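Local structure of protein ACDH-11, isoform b (Caenorhabditis elegans, 4Y9J) at residues Leu34-Arg39 against Gln552-Val557. The protein is an FAD-containing member of the acyl-CoA dehydrogenase family from a nematode, built as a four-chain assembly. Residues are numbered along the deposited sequence; the frame is centred on the assembly and turned at random.
Sequences LDRTLR and QSDIEV
Arg36 and Asp554 reach for each other from opposite directions and close a two-pronged salt bridge, the CA atoms of Arg36 and Asp554 lying 10.1 Å apart. The guanidinium presents its NE side: Arg36 NH2 meets Asp554 OD1 at 2.8 Å on an almost straight bond (172°), with the oxygen lying in the guanidinium plane. The second prong is more bent, Arg36 NE to the syn lone pair of Asp554 OD2 at 3.0 Å and 142°. The guanidinium and carboxylate planes are turned 45° apart, and NH2 meets OD1 on the syn side but out of the carboxylate plane. The Arg36 chain bends at chi3, which turns NE and NH2 to the acid. In this acyl-CoA dehydrogenase fold the bridge ties helix 34-41, in the AidB-like N-terminal region, to the start of helix 552-563 in the C-terminal region, more than 500 residues later in the chain. Asp554 is further held by the backbone N of Asn551, which bonds OD2, while its side chain packs on His543 and Ala544 of helix 524-545. Ser553 OG stands 3.8 Å from Arg36 NH2, obliquely placed, and is hydrogen-bonded to Asn551 OD1 and Arg366 NH1. OD2 of Asp589 of the second subunit forms a salt bridge with Arg36 NH2 and a hydrogen bond with Ser553 OG, bringing a second acid to the same arginine at the subunit interface.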
ATOM      1  N   LEU B  34      -3.225   0.362 -41.965  1.00 49.69           N
ATOM      2  CA  LEU B  34      -1.772   0.219 -41.940  1.00 49.16           C
ATOM      3  C   LEU B  34      -1.149  -0.568 -43.093  1.00 51.29           C
ATOM      4  O   LEU B  34      -0.199  -0.102 -43.716  1.00 50.70           O
ATOM      5  CB  LEU B  34      -1.349  -0.446 -40.620  1.00 48.00           C
ATOM      6  CG  LEU B  34       0.150  -0.493 -40.428  1.00 48.93           C
ATOM      7  CD1 LEU B  34       0.773   0.875 -40.647  1.00 49.16           C
ATOM      8  CD2 LEU B  34       0.361  -1.022 -39.025  1.00 47.86           C
ATOM      9  N   ASP B  35      -1.636  -1.781 -43.323  1.00 51.22           N
ATOM     10  CA  ASP B  35      -1.073  -2.602 -44.370  1.00 53.75           C
ATOM     11  C   ASP B  35      -1.324  -1.956 -45.760  1.00 57.31           C
ATOM     12  O   ASP B  35      -0.414  -1.929 -46.591  1.00 61.56           O
ATOM     13  CB  ASP B  35      -1.664  -4.014 -44.310  1.00 55.10           C
ATOM     14  CG  ASP B  35      -1.101  -4.967 -45.410  1.00 57.33           C
ATOM     15  OD1 ASP B  35       0.077  -5.407 -45.302  1.00 58.46           O
ATOM     16  OD2 ASP B  35      -1.856  -5.292 -46.352  1.00 59.24           O
ATOM     17  N   ARG B  36      -2.546  -1.474 -46.032  1.00 56.89           N
ATOM     18  CA  ARG B  36      -2.844  -0.793 -47.312  1.00 58.75           C
ATOM     19  C   ARG B  36      -1.907   0.392 -47.539  1.00 57.27           C
ATOM     20  O   ARG B  36      -1.454   0.589 -48.641  1.00 59.28           O
ATOM     21  CB  ARG B  36      -4.315  -0.367 -47.428  1.00 61.25           C
ATOM     22  CG  ARG B  36      -5.286  -1.521 -47.647  1.00 62.70           C
ATOM     23  CD  ARG B  36      -6.603  -1.114 -48.280  1.00 65.33           C
ATOM     24  NE  ARG B  36      -7.410  -0.098 -47.577  1.00 62.02           N
ATOM     25  CZ  ARG B  36      -8.094  -0.292 -46.447  1.00 61.50           C
ATOM     26  NH1 ARG B  36      -8.083  -1.468 -45.826  1.00 59.51           N
ATOM     27  NH2 ARG B  36      -8.801   0.710 -45.918  1.00 57.06           N
ATOM     28  N   THR B  37      -1.589   1.132 -46.480  1.00 56.85           N
ATOM     29  CA  THR B  37      -0.749   2.322 -46.533  1.00 54.09           C
ATOM     30  C   THR B  37       0.690   1.966 -46.819  1.00 57.48           C
ATOM     31  O   THR B  37       1.333   2.623 -47.652  1.00 55.83           O
ATOM     32  CB  THR B  37      -0.813   3.071 -45.205  1.00 54.91           C
ATOM     33  OG1 THR B  37      -2.170   3.393 -44.938  1.00 53.01           O
ATOM     34  CG2 THR B  37       0.042   4.336 -45.229  1.00 54.02           C
ATOM     35  N   LEU B  38       1.197   0.906 -46.177  1.00 54.22           N
ATOM     36  CA  LEU B  38       2.555   0.422 -46.455  1.00 55.37           C
ATOM     37  C   LEU B  38       2.724  -0.100 -47.897  1.00 58.08           C
ATOM     38  O   LEU B  38       3.757   0.111 -48.561  1.00 58.32           O
ATOM     39  CB  LEU B  38       2.987  -0.690 -45.460  1.00 54.95           C
ATOM     40  CG  LEU B  38       2.992  -0.298 -43.981  1.00 57.53           C
ATOM     41  CD1 LEU B  38       3.464  -1.480 -43.119  1.00 56.79           C
ATOM     42  CD2 LEU B  38       3.778   0.993 -43.772  1.00 56.17           C
ATOM     43  N   ARG B  39       1.726  -0.825 -48.369  1.00 60.63           N
ATOM     44  CA  ARG B  39       1.698  -1.226 -49.782  1.00 64.05           C
ATOM     45  C   ARG B  39       1.881  -0.058 -50.760  1.00 63.69           C
ATOM     46  O   ARG B  39       2.498  -0.226 -51.772  1.00 59.66           O
ATOM     47  CB  ARG B  39       0.379  -1.891 -50.123  1.00 69.28           C
ATOM     48  CG  ARG B  39       0.232  -3.322 -49.693  1.00 74.85           C
ATOM     49  CD  ARG B  39      -1.153  -3.833 -50.054  1.00 83.37           C
ATOM     50  NE  ARG B  39      -1.266  -5.199 -49.579  1.00 89.70           N
ATOM     51  CZ  ARG B  39      -0.757  -6.250 -50.219  1.00 97.10           C
ATOM     52  NH1 ARG B  39      -0.130  -6.105 -51.389  1.00 98.88           N
ATOM     53  NH2 ARG B  39      -0.888  -7.463 -49.694  1.00 99.81           N
ATOM     54  N   GLN B 552     -13.826   0.724 -50.910  1.00 68.37           N
ATOM     55  CA  GLN B 552     -14.952   1.663 -50.826  1.00 69.77           C
ATOM     56  C   GLN B 552     -14.904   2.490 -49.526  1.00 66.93           C
ATOM     57  O   GLN B 552     -15.180   3.689 -49.541  1.00 67.73           O
ATOM     58  CB  GLN B 552     -16.273   0.918 -50.972  1.00 72.07           C
ATOM     59  CG  GLN B 552     -17.498   1.824 -51.073  1.00 75.30           C
ATOM     60  CD  GLN B 552     -17.415   2.777 -52.245  1.00 74.84           C
ATOM     61  OE1 GLN B 552     -16.781   2.482 -53.217  1.00 78.55           O
ATOM     62  NE2 GLN B 552     -18.019   3.931 -52.133  1.00 74.28           N
ATOM     63  N   SER B 553     -14.493   1.870 -48.431  1.00 65.13           N
ATOM     64  CA  SER B 553     -14.408   2.590 -47.145  1.00 62.37           C
ATOM     65  C   SER B 553     -13.404   3.743 -47.294  1.00 61.43           C
ATOM     66  O   SER B 553     -13.590   4.811 -46.714  1.00 56.39           O
ATOM     67  CB  SER B 553     -13.981   1.667 -46.006  1.00 65.63           C
ATOM     68  OG  SER B 553     -12.534   1.595 -45.812  1.00 66.93           O
ATOM     69  N   ASP B 554     -12.366   3.572 -48.118  1.00 59.31           N
ATOM     70  CA  ASP B 554     -11.362   4.605 -48.247  1.00 57.23           C
ATOM     71  C   ASP B 554     -11.960   5.849 -48.885  1.00 55.48           C
ATOM     72  O   ASP B 554     -11.643   6.975 -48.468  1.00 55.56           O
ATOM     73  CB  ASP B 554     -10.152   4.112 -49.067  1.00 59.18           C
ATOM     74  CG  ASP B 554      -9.285   3.084 -48.304  1.00 61.66           C
ATOM     75  OD1 ASP B 554      -9.072   3.211 -47.072  1.00 56.92           O
ATOM     76  OD2 ASP B 554      -8.754   2.139 -48.957  1.00 65.15           O
ATOM     77  N   ILE B 555     -12.820   5.676 -49.874  1.00 58.01           N
ATOM     78  CA  ILE B 555     -13.497   6.839 -50.536  1.00 58.74           C
ATOM     79  C   ILE B 555     -14.456   7.553 -49.573  1.00 58.49           C
ATOM     80  O   ILE B 555     -14.485   8.771 -49.469  1.00 59.15           O
ATOM     81  CB  ILE B 555     -14.275   6.441 -51.822  1.00 62.43           C
ATOM     82  CG1 ILE B 555     -13.319   6.020 -52.934  1.00 63.16           C
ATOM     83  CG2 ILE B 555     -15.089   7.616 -52.348  1.00 62.14           C
ATOM     84  CD1 ILE B 555     -13.937   5.174 -54.028  1.00 68.81           C
ATOM     85  N   GLU B 556     -15.237   6.765 -48.869  1.00 58.25           N
ATOM     86  CA  GLU B 556     -16.222   7.310 -47.958  1.00 58.45           C
ATOM     87  C   GLU B 556     -15.559   8.087 -46.802  1.00 54.53           C
ATOM     88  O   GLU B 556     -16.055   9.124 -46.362  1.00 54.17           O
ATOM     89  CB  GLU B 556     -17.054   6.178 -47.400  1.00 59.14           C
ATOM     90  CG  GLU B 556     -18.216   6.695 -46.577  1.00 61.65           C
ATOM     91  CD  GLU B 556     -19.209   7.566 -47.376  1.00 60.33           C
ATOM     92  OE1 GLU B 556     -19.972   8.361 -46.719  1.00 56.97           O
ATOM     93  OE2 GLU B 556     -19.253   7.413 -48.640  1.00 59.57           O
ATOM     94  N   VAL B 557     -14.421   7.585 -46.339  1.00 51.33           N
ATOM     95  CA  VAL B 557     -13.654   8.253 -45.281  1.00 48.82           C
ATOM     96  C   VAL B 557     -13.092   9.602 -45.784  1.00 49.27           C
ATOM     97  O   VAL B 557     -13.158  10.608 -45.083  1.00 46.44           O
ATOM     98  CB  VAL B 557     -12.506   7.357 -44.803  1.00 48.44           C
ATOM     99  CG1 VAL B 557     -11.549   8.146 -43.957  1.00 47.27           C
ATOM    100  CG2 VAL B 557     -13.029   6.200 -43.983  1.00 48.71           C
TER